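Local structure of autophagy protein 5 (Saccharomyces cerevisiae, 2DYO) at residues V42-Y47 and L93-A98; L54-I59 and K73-E78; R174-S179 and I189-K194; S219-S224 and E236-D241. The protein takes part in cytoplasm-to-vacuole transport and in the formation of autophagic vesicles, and is required for the selective degradation of the nucleus and of mitochondria. All blocks are in the same frame, centred on the assembly; numbering follows the deposited sequence.

Interaction 1. Residues V42-Y47 and L93-A98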
# COMPACT_ATOMS: atom_id res chain seq x y z
N VAL A 42 -5.61 8.73 -4.91
CA VAL A 42 -5.02 7.41 -5.07
C VAL A 42 -5.51 6.46 -3.99
O VAL A 42 -5.49 6.80 -2.80
CB VAL A 42 -3.49 7.50 -4.98
CG1 VAL A 42 -2.87 6.11 -5.04
CG2 VAL A 42 -2.95 8.38 -6.10
N PRO A 43 -5.97 5.26 -4.38
CA PRO A 43 -6.46 4.30 -3.39
C PRO A 43 -5.32 3.89 -2.45
O PRO A 43 -4.14 3.94 -2.82
CB PRO A 43 -6.91 3.11 -4.24
CG PRO A 43 -7.31 3.76 -5.55
CD PRO A 43 -6.21 4.77 -5.75
N ARG A 44 -5.67 3.51 -1.23
CA ARG A 44 -4.65 3.04 -0.29
C ARG A 44 -4.21 1.68 -0.82
O ARG A 44 -3.04 1.30 -0.72
CB ARG A 44 -5.25 2.88 1.11
CG ARG A 44 -5.06 4.10 2.02
CD ARG A 44 -5.79 3.89 3.34
NE ARG A 44 -5.39 4.83 4.37
CZ ARG A 44 -4.38 4.63 5.22
NH1 ARG A 44 -4.08 5.55 6.13
NH2 ARG A 44 -3.66 3.51 5.15
N GLU A 45 -5.15 0.95 -1.42
CA GLU A 45 -4.86 -0.38 -1.94
C GLU A 45 -4.46 -0.40 -3.42
O GLU A 45 -5.21 -0.88 -4.27
CB GLU A 45 -6.06 -1.30 -1.74
CG GLU A 45 -6.54 -1.43 -0.29
CD GLU A 45 -5.64 -2.29 0.58
OE1 GLU A 45 -6.10 -2.68 1.67
OE2 GLU A 45 -4.48 -2.58 0.19
N THR A 46 -3.27 0.11 -3.70
CA THR A 46 -2.74 0.10 -5.07
C THR A 46 -1.27 0.47 -4.99
O THR A 46 -0.73 0.60 -3.89
CB THR A 46 -3.49 1.11 -5.99
OG1 THR A 46 -3.13 0.86 -7.35
CG2 THR A 46 -3.14 2.55 -5.63
N TYR A 47 -0.62 0.61 -6.14
CA TYR A 47 0.79 0.98 -6.17
C TYR A 47 0.94 2.33 -6.88
O TYR A 47 0.20 2.63 -7.82
CB TYR A 47 1.63 -0.03 -6.96
CG TYR A 47 1.74 -1.41 -6.34
CD1 TYR A 47 2.20 -1.59 -5.03
CD2 TYR A 47 1.45 -2.55 -7.10
CE1 TYR A 47 2.37 -2.88 -4.50
CE2 TYR A 47 1.62 -3.82 -6.58
CZ TYR A 47 2.08 -3.99 -5.29
OH TYR A 47 2.27 -5.26 -4.81
N LEU A 93 2.72 2.73 2.72
CA LEU A 93 3.77 3.75 2.63
C LEU A 93 3.31 4.94 3.47
O LEU A 93 4.09 5.54 4.21
CB LEU A 93 3.97 4.19 1.18
CG LEU A 93 4.64 3.20 0.22
CD1 LEU A 93 4.64 3.77 -1.20
CD2 LEU A 93 6.07 2.92 0.67
N PHE A 94 2.02 5.28 3.35
CA PHE A 94 1.46 6.41 4.08
C PHE A 94 1.57 6.20 5.59
O PHE A 94 2.00 7.11 6.31
CB PHE A 94 -0.02 6.60 3.71
CG PHE A 94 -0.66 7.79 4.38
CD1 PHE A 94 -0.45 9.07 3.89
CD2 PHE A 94 -1.45 7.63 5.51
CE1 PHE A 94 -1.03 10.18 4.51
CE2 PHE A 94 -2.03 8.73 6.14
CZ PHE A 94 -1.82 10.01 5.64
N ASP A 95 1.16 5.03 6.06
CA ASP A 95 1.22 4.73 7.49
C ASP A 95 2.64 4.86 8.01
O ASP A 95 2.86 5.35 9.12
CB ASP A 95 0.71 3.31 7.77
CG ASP A 95 -0.78 3.17 7.55
OD1 ASP A 95 -1.43 4.18 7.24
OD2 ASP A 95 -1.31 2.05 7.70
N CYS A 96 3.60 4.41 7.21
CA CYS A 96 4.99 4.48 7.60
C CYS A 96 5.47 5.93 7.72
O CYS A 96 6.30 6.25 8.57
CB CYS A 96 5.85 3.73 6.59
SG CYS A 96 7.61 3.96 6.87
N LEU A 97 4.94 6.80 6.87
CA LEU A 97 5.32 8.21 6.88
C LEU A 97 4.51 9.04 7.89
O LEU A 97 5.04 9.99 8.47
CB LEU A 97 5.16 8.82 5.49
CG LEU A 97 6.01 8.22 4.36
CD1 LEU A 97 5.58 8.81 3.02
CD2 LEU A 97 7.48 8.49 4.63
N ALA A 98 3.25 8.68 8.09
CA ALA A 98 2.37 9.41 9.00
C ALA A 98 2.74 9.28 10.47
O ALA A 98 2.61 10.23 11.23
CB ALA A 98 0.92 8.95 8.79

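Interaction 2. Residues L54-I59 and K73-E78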
# COMPACT_ATOMS: atom_id res chain seq x y z
N LEU A 54 -0.30 8.01 -16.55
CA LEU A 54 -0.91 9.32 -16.34
C LEU A 54 0.18 10.40 -16.31
O LEU A 54 0.01 11.48 -16.86
CB LEU A 54 -1.68 9.32 -15.02
CG LEU A 54 -2.39 10.61 -14.62
CD1 LEU A 54 -3.59 10.83 -15.52
CD2 LEU A 54 -2.84 10.52 -13.16
N ILE A 55 1.29 10.09 -15.66
CA ILE A 55 2.40 11.02 -15.56
C ILE A 55 3.05 11.26 -16.93
O ILE A 55 3.19 12.41 -17.37
CB ILE A 55 3.48 10.50 -14.58
CG1 ILE A 55 2.91 10.46 -13.16
CG2 ILE A 55 4.72 11.38 -14.64
CD1 ILE A 55 3.88 9.95 -12.12
N TRP A 56 3.45 10.18 -17.59
CA TRP A 56 4.09 10.30 -18.89
C TRP A 56 3.22 11.06 -19.88
O TRP A 56 3.70 11.97 -20.56
CB TRP A 56 4.41 8.90 -19.43
CG TRP A 56 5.55 8.23 -18.71
CD1 TRP A 56 5.56 6.95 -18.21
CD2 TRP A 56 6.83 8.78 -18.43
NE1 TRP A 56 6.78 6.68 -17.64
CE2 TRP A 56 7.58 7.79 -17.75
CE3 TRP A 56 7.43 10.02 -18.68
CZ2 TRP A 56 8.89 8.00 -17.33
CZ3 TRP A 56 8.74 10.23 -18.25
CH2 TRP A 56 9.46 9.22 -17.58
N ASN A 57 1.94 10.71 -19.96
CA ASN A 57 1.03 11.38 -20.89
C ASN A 57 0.96 12.89 -20.69
O ASN A 57 0.68 13.63 -21.63
CB ASN A 57 -0.38 10.81 -20.77
CG ASN A 57 -1.38 11.54 -21.66
OD1 ASN A 57 -1.27 11.49 -22.89
ND2 ASN A 57 -2.33 12.23 -21.05
N LYS A 58 1.23 13.36 -19.47
CA LYS A 58 1.16 14.79 -19.20
C LYS A 58 2.45 15.55 -19.49
O LYS A 58 2.40 16.72 -19.86
CB LYS A 58 0.75 15.04 -17.75
CG LYS A 58 0.61 16.53 -17.42
CD LYS A 58 0.12 16.77 -16.00
CE LYS A 58 -0.15 18.25 -15.79
NZ LYS A 58 -0.73 18.55 -14.45
N ILE A 59 3.59 14.89 -19.33
CA ILE A 59 4.87 15.55 -19.56
C ILE A 59 5.58 15.16 -20.86
O ILE A 59 6.64 15.69 -21.17
CB ILE A 59 5.84 15.27 -18.38
CG1 ILE A 59 6.17 13.78 -18.32
CG2 ILE A 59 5.21 15.72 -17.08
CD1 ILE A 59 7.20 13.42 -17.26
N LYS A 73 19.46 6.48 -17.44
CA LYS A 73 19.16 6.91 -16.08
C LYS A 73 18.07 6.02 -15.49
O LYS A 73 17.36 5.33 -16.21
CB LYS A 73 18.65 8.36 -16.08
CG LYS A 73 19.61 9.40 -16.65
CD LYS A 73 20.47 10.03 -15.58
CE LYS A 73 21.27 11.19 -16.15
NZ LYS A 73 22.06 11.91 -15.10
N TYR A 74 17.96 6.03 -14.16
CA TYR A 74 16.93 5.25 -13.49
C TYR A 74 15.90 6.21 -12.90
O TYR A 74 16.22 7.36 -12.60
CB TYR A 74 17.53 4.40 -12.37
CG TYR A 74 18.32 3.20 -12.86
CD1 TYR A 74 19.69 3.27 -13.08
CD2 TYR A 74 17.68 1.98 -13.11
CE1 TYR A 74 20.41 2.16 -13.53
CE2 TYR A 74 18.38 0.87 -13.56
CZ TYR A 74 19.75 0.97 -13.77
OH TYR A 74 20.44 -0.14 -14.20
N PHE A 75 14.67 5.74 -12.75
CA PHE A 75 13.59 6.57 -12.20
C PHE A 75 13.01 5.95 -10.94
O PHE A 75 12.80 4.74 -10.88
CB PHE A 75 12.47 6.73 -13.24
CG PHE A 75 12.93 7.26 -14.57
CD1 PHE A 75 12.34 6.82 -15.74
CD2 PHE A 75 13.95 8.20 -14.64
CE1 PHE A 75 12.74 7.31 -16.98
CE2 PHE A 75 14.37 8.70 -15.88
CZ PHE A 75 13.76 8.25 -17.05
N TRP A 76 12.75 6.79 -9.94
CA TRP A 76 12.16 6.32 -8.69
C TRP A 76 11.46 7.46 -7.96
O TRP A 76 11.66 8.63 -8.29
CB TRP A 76 13.24 5.68 -7.79
CG TRP A 76 14.29 6.62 -7.25
CD1 TRP A 76 14.21 7.36 -6.11
CD2 TRP A 76 15.58 6.89 -7.82
NE1 TRP A 76 15.37 8.08 -5.93
CE2 TRP A 76 16.22 7.81 -6.97
CE3 TRP A 76 16.24 6.44 -8.97
CZ2 TRP A 76 17.51 8.29 -7.23
CZ3 TRP A 76 17.53 6.93 -9.23
CH2 TRP A 76 18.14 7.84 -8.36
N PHE A 77 10.63 7.11 -6.98
CA PHE A 77 9.90 8.12 -6.23
C PHE A 77 10.61 8.52 -4.95
O PHE A 77 11.36 7.74 -4.36
CB PHE A 77 8.51 7.62 -5.85
CG PHE A 77 7.62 7.34 -7.02
CD1 PHE A 77 7.30 6.03 -7.37
CD2 PHE A 77 7.07 8.38 -7.76
CE1 PHE A 77 6.45 5.76 -8.43
CE2 PHE A 77 6.20 8.12 -8.82
CZ PHE A 77 5.90 6.81 -9.16
N GLU A 78 10.36 9.75 -4.53
CA GLU A 78 10.94 10.27 -3.31
C GLU A 78 9.93 11.08 -2.52
O GLU A 78 8.95 11.59 -3.07
CB GLU A 78 12.17 11.12 -3.62
CG GLU A 78 13.46 10.32 -3.61
CD GLU A 78 14.69 11.16 -3.92
OE1 GLU A 78 14.69 12.36 -3.58
OE2 GLU A 78 15.65 10.61 -4.48

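Interaction 3. Residues R174-S179 and I189-K194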
# COMPACT_ATOMS: atom_id res chain seq x y z
N ARG A 174 -5.38 -12.55 -14.64
CA ARG A 174 -5.32 -11.23 -15.26
C ARG A 174 -6.46 -10.40 -14.74
O ARG A 174 -6.32 -9.20 -14.49
CB ARG A 174 -5.42 -11.36 -16.78
CG ARG A 174 -4.61 -12.50 -17.32
CD ARG A 174 -3.41 -12.03 -18.08
NE ARG A 174 -3.74 -11.79 -19.48
CZ ARG A 174 -2.88 -11.98 -20.48
NH1 ARG A 174 -1.66 -12.41 -20.22
NH2 ARG A 174 -3.26 -11.76 -21.73
N LYS A 175 -7.61 -11.04 -14.57
CA LYS A 175 -8.82 -10.39 -14.08
C LYS A 175 -8.60 -9.94 -12.63
O LYS A 175 -9.12 -8.91 -12.21
CB LYS A 175 -9.99 -11.39 -14.15
CG LYS A 175 -11.36 -10.84 -13.76
CD LYS A 175 -12.37 -11.98 -13.75
CE LYS A 175 -13.78 -11.50 -13.46
NZ LYS A 175 -14.75 -12.63 -13.43
N PHE A 176 -7.83 -10.72 -11.89
CA PHE A 176 -7.53 -10.42 -10.50
C PHE A 176 -6.76 -9.09 -10.47
O PHE A 176 -7.18 -8.14 -9.80
CB PHE A 176 -6.70 -11.56 -9.90
CG PHE A 176 -6.55 -11.50 -8.40
CD1 PHE A 176 -7.48 -10.82 -7.61
CD2 PHE A 176 -5.48 -12.14 -7.77
CE1 PHE A 176 -7.34 -10.78 -6.21
CE2 PHE A 176 -5.33 -12.10 -6.38
CZ PHE A 176 -6.26 -11.42 -5.60
N TRP A 177 -5.66 -9.01 -11.20
CA TRP A 177 -4.87 -7.78 -11.26
C TRP A 177 -5.71 -6.64 -11.82
O TRP A 177 -5.65 -5.51 -11.35
CB TRP A 177 -3.64 -7.95 -12.15
CG TRP A 177 -2.92 -6.65 -12.41
CD1 TRP A 177 -2.81 -6.00 -13.61
CD2 TRP A 177 -2.24 -5.83 -11.45
NE1 TRP A 177 -2.10 -4.82 -13.45
CE2 TRP A 177 -1.75 -4.70 -12.13
CE3 TRP A 177 -2.01 -5.95 -10.07
CZ2 TRP A 177 -1.03 -3.69 -11.48
CZ3 TRP A 177 -1.30 -4.94 -9.43
CH2 TRP A 177 -0.82 -3.83 -10.13
N GLY A 178 -6.50 -6.96 -12.84
CA GLY A 178 -7.34 -5.97 -13.47
C GLY A 178 -8.26 -5.23 -12.52
O GLY A 178 -8.46 -4.02 -12.66
N SER A 179 -8.81 -5.95 -11.54
CA SER A 179 -9.71 -5.35 -10.57
C SER A 179 -9.02 -4.25 -9.76
O SER A 179 -9.68 -3.33 -9.29
CB SER A 179 -10.23 -6.42 -9.60
OG SER A 179 -9.19 -6.92 -8.80
N ILE A 189 -12.63 -9.51 -4.56
CA ILE A 189 -13.08 -10.38 -3.48
C ILE A 189 -13.24 -11.82 -3.98
O ILE A 189 -12.88 -12.77 -3.30
CB ILE A 189 -14.44 -9.91 -2.92
CG1 ILE A 189 -14.24 -8.62 -2.10
CG2 ILE A 189 -15.08 -11.01 -2.09
CD1 ILE A 189 -13.36 -8.81 -0.87
N GLU A 190 -13.78 -11.96 -5.19
CA GLU A 190 -14.00 -13.26 -5.78
C GLU A 190 -12.72 -14.07 -5.91
O GLU A 190 -12.64 -15.21 -5.44
CB GLU A 190 -14.65 -13.12 -7.16
CG GLU A 190 -15.07 -14.44 -7.78
CD GLU A 190 -15.71 -14.26 -9.14
OE1 GLU A 190 -14.97 -14.20 -10.15
OE2 GLU A 190 -16.95 -14.17 -9.20
N ILE A 191 -11.71 -13.49 -6.55
CA ILE A 191 -10.46 -14.21 -6.74
C ILE A 191 -9.62 -14.37 -5.48
O ILE A 191 -9.08 -15.45 -5.22
CB ILE A 191 -9.60 -13.55 -7.84
CG1 ILE A 191 -10.42 -13.42 -9.13
CG2 ILE A 191 -8.37 -14.38 -8.12
CD1 ILE A 191 -10.94 -14.74 -9.65
N SER A 192 -9.50 -13.31 -4.68
CA SER A 192 -8.70 -13.41 -3.46
C SER A 192 -9.23 -14.51 -2.54
O SER A 192 -8.45 -15.26 -1.94
CB SER A 192 -8.65 -12.06 -2.72
OG SER A 192 -9.94 -11.56 -2.40
N ASN A 193 -10.55 -14.62 -2.44
CA ASN A 193 -11.14 -15.65 -1.61
C ASN A 193 -10.86 -17.05 -2.16
O ASN A 193 -10.64 -17.99 -1.40
CB ASN A 193 -12.65 -15.42 -1.49
CG ASN A 193 -12.99 -14.37 -0.45
OD1 ASN A 193 -14.12 -13.88 -0.39
ND2 ASN A 193 -12.01 -14.01 0.38
N LYS A 194 -10.85 -17.18 -3.48
CA LYS A 194 -10.57 -18.46 -4.13
C LYS A 194 -9.18 -18.97 -3.82
O LYS A 194 -8.96 -20.18 -3.72
CB LYS A 194 -10.69 -18.34 -5.65
CG LYS A 194 -12.10 -18.23 -6.19
CD LYS A 194 -12.11 -18.47 -7.70
CE LYS A 194 -11.49 -19.83 -8.04
NZ LYS A 194 -11.59 -20.15 -9.49

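Interaction 4. Residues S219-S224 and E236-D241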
# COMPACT_ATOMS: atom_id res chain seq x y z
N SER A 219 10.46 -6.56 8.89
CA SER A 219 10.67 -7.98 9.12
C SER A 219 9.43 -8.76 8.71
O SER A 219 8.33 -8.20 8.62
CB SER A 219 10.97 -8.23 10.60
OG SER A 219 9.86 -7.85 11.39
N GLN A 220 9.61 -10.05 8.47
CA GLN A 220 8.53 -10.93 8.07
C GLN A 220 8.70 -12.20 8.89
O GLN A 220 9.19 -13.21 8.41
CB GLN A 220 8.60 -11.23 6.57
CG GLN A 220 7.55 -12.20 6.06
CD GLN A 220 7.68 -12.50 4.57
OE1 GLN A 220 7.09 -13.45 4.06
NE2 GLN A 220 8.46 -11.68 3.87
N PRO A 221 8.29 -12.15 10.17
CA PRO A 221 8.40 -13.29 11.09
C PRO A 221 7.48 -14.45 10.73
O PRO A 221 6.39 -14.25 10.19
CB PRO A 221 8.03 -12.66 12.44
CG PRO A 221 6.97 -11.66 12.04
CD PRO A 221 7.58 -11.03 10.80
N THR A 222 7.94 -15.66 11.01
CA THR A 222 7.16 -16.85 10.74
C THR A 222 6.23 -17.05 11.93
O THR A 222 6.69 -17.16 13.07
CB THR A 222 8.05 -18.11 10.63
OG1 THR A 222 9.02 -17.92 9.60
CG2 THR A 222 7.20 -19.33 10.30
N ILE A 223 4.93 -17.08 11.67
CA ILE A 223 3.95 -17.24 12.74
C ILE A 223 2.98 -18.38 12.43
O ILE A 223 2.11 -18.25 11.57
CB ILE A 223 3.18 -15.93 12.95
CG1 ILE A 223 4.16 -14.84 13.41
CG2 ILE A 223 2.05 -16.12 13.96
CD1 ILE A 223 3.55 -13.47 13.53
N SER A 224 3.14 -19.49 13.14
CA SER A 224 2.30 -20.67 12.95
C SER A 224 0.89 -20.44 13.51
O SER A 224 0.74 -19.89 14.60
CB SER A 224 2.94 -21.89 13.63
OG SER A 224 2.19 -23.07 13.38
N GLU A 236 4.05 -10.86 20.83
CA GLU A 236 4.84 -9.72 21.26
C GLU A 236 6.33 -9.99 21.05
O GLU A 236 7.13 -9.07 20.96
CB GLU A 236 4.59 -9.42 22.74
CG GLU A 236 4.99 -10.56 23.67
CD GLU A 236 4.68 -10.30 25.14
OE1 GLU A 236 4.84 -11.24 25.95
OE2 GLU A 236 4.29 -9.17 25.48
N GLY A 237 6.68 -11.27 20.98
CA GLY A 237 8.07 -11.66 20.79
C GLY A 237 8.58 -11.37 19.38
O GLY A 237 9.79 -11.28 19.17
N ASP A 238 7.66 -11.24 18.43
CA ASP A 238 8.02 -10.94 17.05
C ASP A 238 7.92 -9.44 16.80
O ASP A 238 8.56 -8.90 15.90
CB ASP A 238 7.08 -11.67 16.08
CG ASP A 238 7.23 -13.16 16.14
OD1 ASP A 238 6.21 -13.85 16.37
OD2 ASP A 238 8.36 -13.66 15.95
N ILE A 239 7.11 -8.78 17.61
CA ILE A 239 6.91 -7.35 17.46
C ILE A 239 7.94 -6.50 18.19
O ILE A 239 8.49 -5.57 17.61
CB ILE A 239 5.50 -6.95 17.94
CG1 ILE A 239 4.46 -7.66 17.06
CG2 ILE A 239 5.34 -5.44 17.90
CD1 ILE A 239 3.02 -7.44 17.50
N LEU A 240 8.21 -6.82 19.45
CA LEU A 240 9.17 -6.06 20.23
C LEU A 240 10.59 -6.55 19.94
O LEU A 240 10.79 -7.70 19.55
CB LEU A 240 8.87 -6.19 21.72
CG LEU A 240 7.43 -5.86 22.14
CD1 LEU A 240 7.28 -6.04 23.64
CD2 LEU A 240 7.08 -4.42 21.74
N ASP A 241 11.57 -5.67 20.11
CA ASP A 241 12.95 -6.05 19.86
C ASP A 241 13.67 -6.37 21.16
O ASP A 241 13.15 -6.12 22.26
CB ASP A 241 13.70 -4.95 19.10
CG ASP A 241 13.71 -3.62 19.83
OD1 ASP A 241 13.74 -3.61 21.07
OD2 ASP A 241 13.70 -2.58 19.14
O HOH W 1 9.51 -9.72 13.54
O HOH W 2 8.89 -16.07 14.60

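Interaction 1. Residues V42-Y47 and L93-A98
Arg44 reaches over to Asp95 and Phe94 with the end of its guanidinium group, joining two parts of the first ubiquitin-like domain (UblA): the turn that follows edge strand 37-43, and helix 90-98. The backbones stay well apart, with 8.2 Å between Arg44 CA and Phe94 CA, and the arginine chain, extended from CG to NE, spans the gap. It takes the aspartate end-on with two nitrogens on a single oxygen: Arg44 NH1 lies 3.2 Å and Arg44 NH2 3.1 Å from Asp95 OD1, a salt bridge made of two hydrogen bonds. OD1 sits close to the guanidinium plane, yet the carboxylate is turned 51° against that plane. NH1 comes in close to the line of the C-O bond, whereas NH2 approaches OD1 from out of the carboxylate plane. The other oxygen, OD2, accepts the backbone N-H of Gly257, which ties this acid to the second ubiquitin-like domain. Arg44 NH1 has a further and stronger partner, an acidic side chain of the other protein in the assembly, so the guanidinium serves both the fold and the interface. With a leucine here, Asp95 OD1 would probably be left buried without its two donors, and the acidic group of the other protein without its countercharge. Phe94 has CG anti to its backbone N (chi1 -177°), which brings its ring up to the arginine, 80° from the guanidinium plane. Asp95 OD1 lies in plane at the ring's edge, and Phe94 CD2 approaches Arg44 NH1 to 3.4 Å.

Interaction 2. Residues L54-I59 and K73-E78
Ile55 and Trp56 of helix 52-59 and Phe77 and Phe75 of strand 74-79 run past each other at nearly equal CA-CA distances: Ile55 CA is 12.3 Å from Phe77 CA, and Trp56 CA is 12.2 Å from Phe75 CA. This is helix-on-sheet packing in the first ubiquitin-like domain (UblA), where a helix lies across one face of a mixed five-stranded sheet. At that separation only long or bulky side chains can meet, and the contact is wholly apolar. Trp56 has CG beside its backbone N and anti to the carbonyl carbon (chi1 -72°), which sends the six-membered part of the indole out toward the strand. Its CZ2 and CH2 corner meets CD1 and CE1 of Phe75, and the closest pair is Trp56 CH2 to Phe75 CE1 at 3.8 Å. The phenylalanine atoms come in at the edge of the indole, near its plane; the two rings are inclined at 57° with centroids 5.8 Å apart. Phe75 meets a further ring, that of Phe26. The second pair is looser. Ile55 directs CD1 to the edge of the Phe77 ring, 4.4 Å from Phe77 CE2, and it also touches Leu123, so through Ile55 the helix reaches strands 74-79 and 118-126. Phe77 has Ile121 and Ile84 as its own neighbours. Trp76 turns away from the helix between these two phenylalanines, and there its indole is tied to a strand neighbour: Trp76 NE1 donates to Glu78 OE2 at 2.9 Å, on the anti side of the carboxylate and with an N-H...O angle of 148°.

Interaction 3. Residues R174-S179 and I189-K194
Phe176 and Ile191 mark the close point of helices 170-182 and 185-195, whose short axes come within 9.4 Å and cross at -126°, with Phe176 CA and Ile191 CA 6.1 Å apart. These are two consecutive helices packed at a steep angle in the alpha-helical bundle region of the protein. The core of the contact is a CH-pi interaction. Ile191 CG2 lies over one face of the Phe176 ring, 3.7 Å from its centroid and 22° off the ring normal, displaced toward Phe176 CG, which it approaches to 3.4 Å. The two side chains run alongside one another, pointing opposite ways, and the CG1 branch of the isoleucine leads away from the ring. With Phe176 CG anti to its backbone N (chi1 -168°), the far end of the ring is carried on to Ser192, where Phe176 CZ touches Ser192 CB at 3.8 Å. Of the serine side chain it is CB that meets the ring, beside the backbone N; Ser192 OG is hydrogen-bonded to Phe188 O, one turn back. Trp151 meets Phe176 edge-to-face and Trp147 adds another ring, so aromatic rings from helix 142-159 join Ile191 around the phenylalanine. That long helix also carries Lys152, the site of conjugation to ATG12, which is not joined in this model. Toward solvent, the extended chains of Lys175 and Glu190 approach obliquely and form a long salt bridge, 3.6 Å from Lys175 NZ to Glu190 OE1. Within helix 170-182 a serine hydroxyl turns back onto the backbone: Ser179 OG donates to Phe176 O at 2.6 Å.

Interaction 4. Residues S219-S224 and E236-D241
The Asp238 carboxylate has Pro221 against one side, with Pro221 CB 3.7 Å from Asp238 OD2, and Ile223 on that same side but displaced outward past the other oxygen, with Ile223 CG1 3.7 Å from Asp238 OD1. The flat acid thus lies across apolar carbon, and the pyrrolidine ring also reaches the aspartate stem, Pro221 CG to Asp238 CB being 4.0 Å. Two waters, rather than direct hydrogen bonds, supply the polar links. One donates to both Asp238 OD2 and Thr222 O, at 2.8 Å from the former. The other lies between Ser219 OG and the backbone, donating to Asp238 O at 2.7 Å. An alanine here would take away both carboxylate oxygens, so the water on Thr222 O would probably lose its second acceptor and Pro221 and Ile223 part of their cover. The contact belongs to the second ubiquitin-like domain (UblB), where short helix 236-239 packs beside the chain leaving edge strand 218-219. Behind it runs strand 205-208: Pro221 packs on Ile207 and Ile223 on Leu205, while Ile239, on the side of the helix turned from the loop, also reaches Ile207.

In the fold
The four contacts sample three parts of the chain in order. Interactions 1 and 2 both lie in the UblA domain and reach the same five-stranded sheet, their centres 18 Å apart; along the chain, interaction 2 falls between the two halves of interaction 1. Interaction 3 follows in the helical bundle, and interaction 4 in the UblB domain, whose sheet repeats the strand order 2-1-5-3-4. Interactions 2 and 4 stand on opposite sides of the chain's centre, 36 Å apart between centres. Interaction 1 is the most central and touches interaction 3, where Tyr47 CD2 packs on Trp177 CH2 at 4.0 Å. Together they show two ubiquitin-like domains and a helical bundle packed against one another in a single chain.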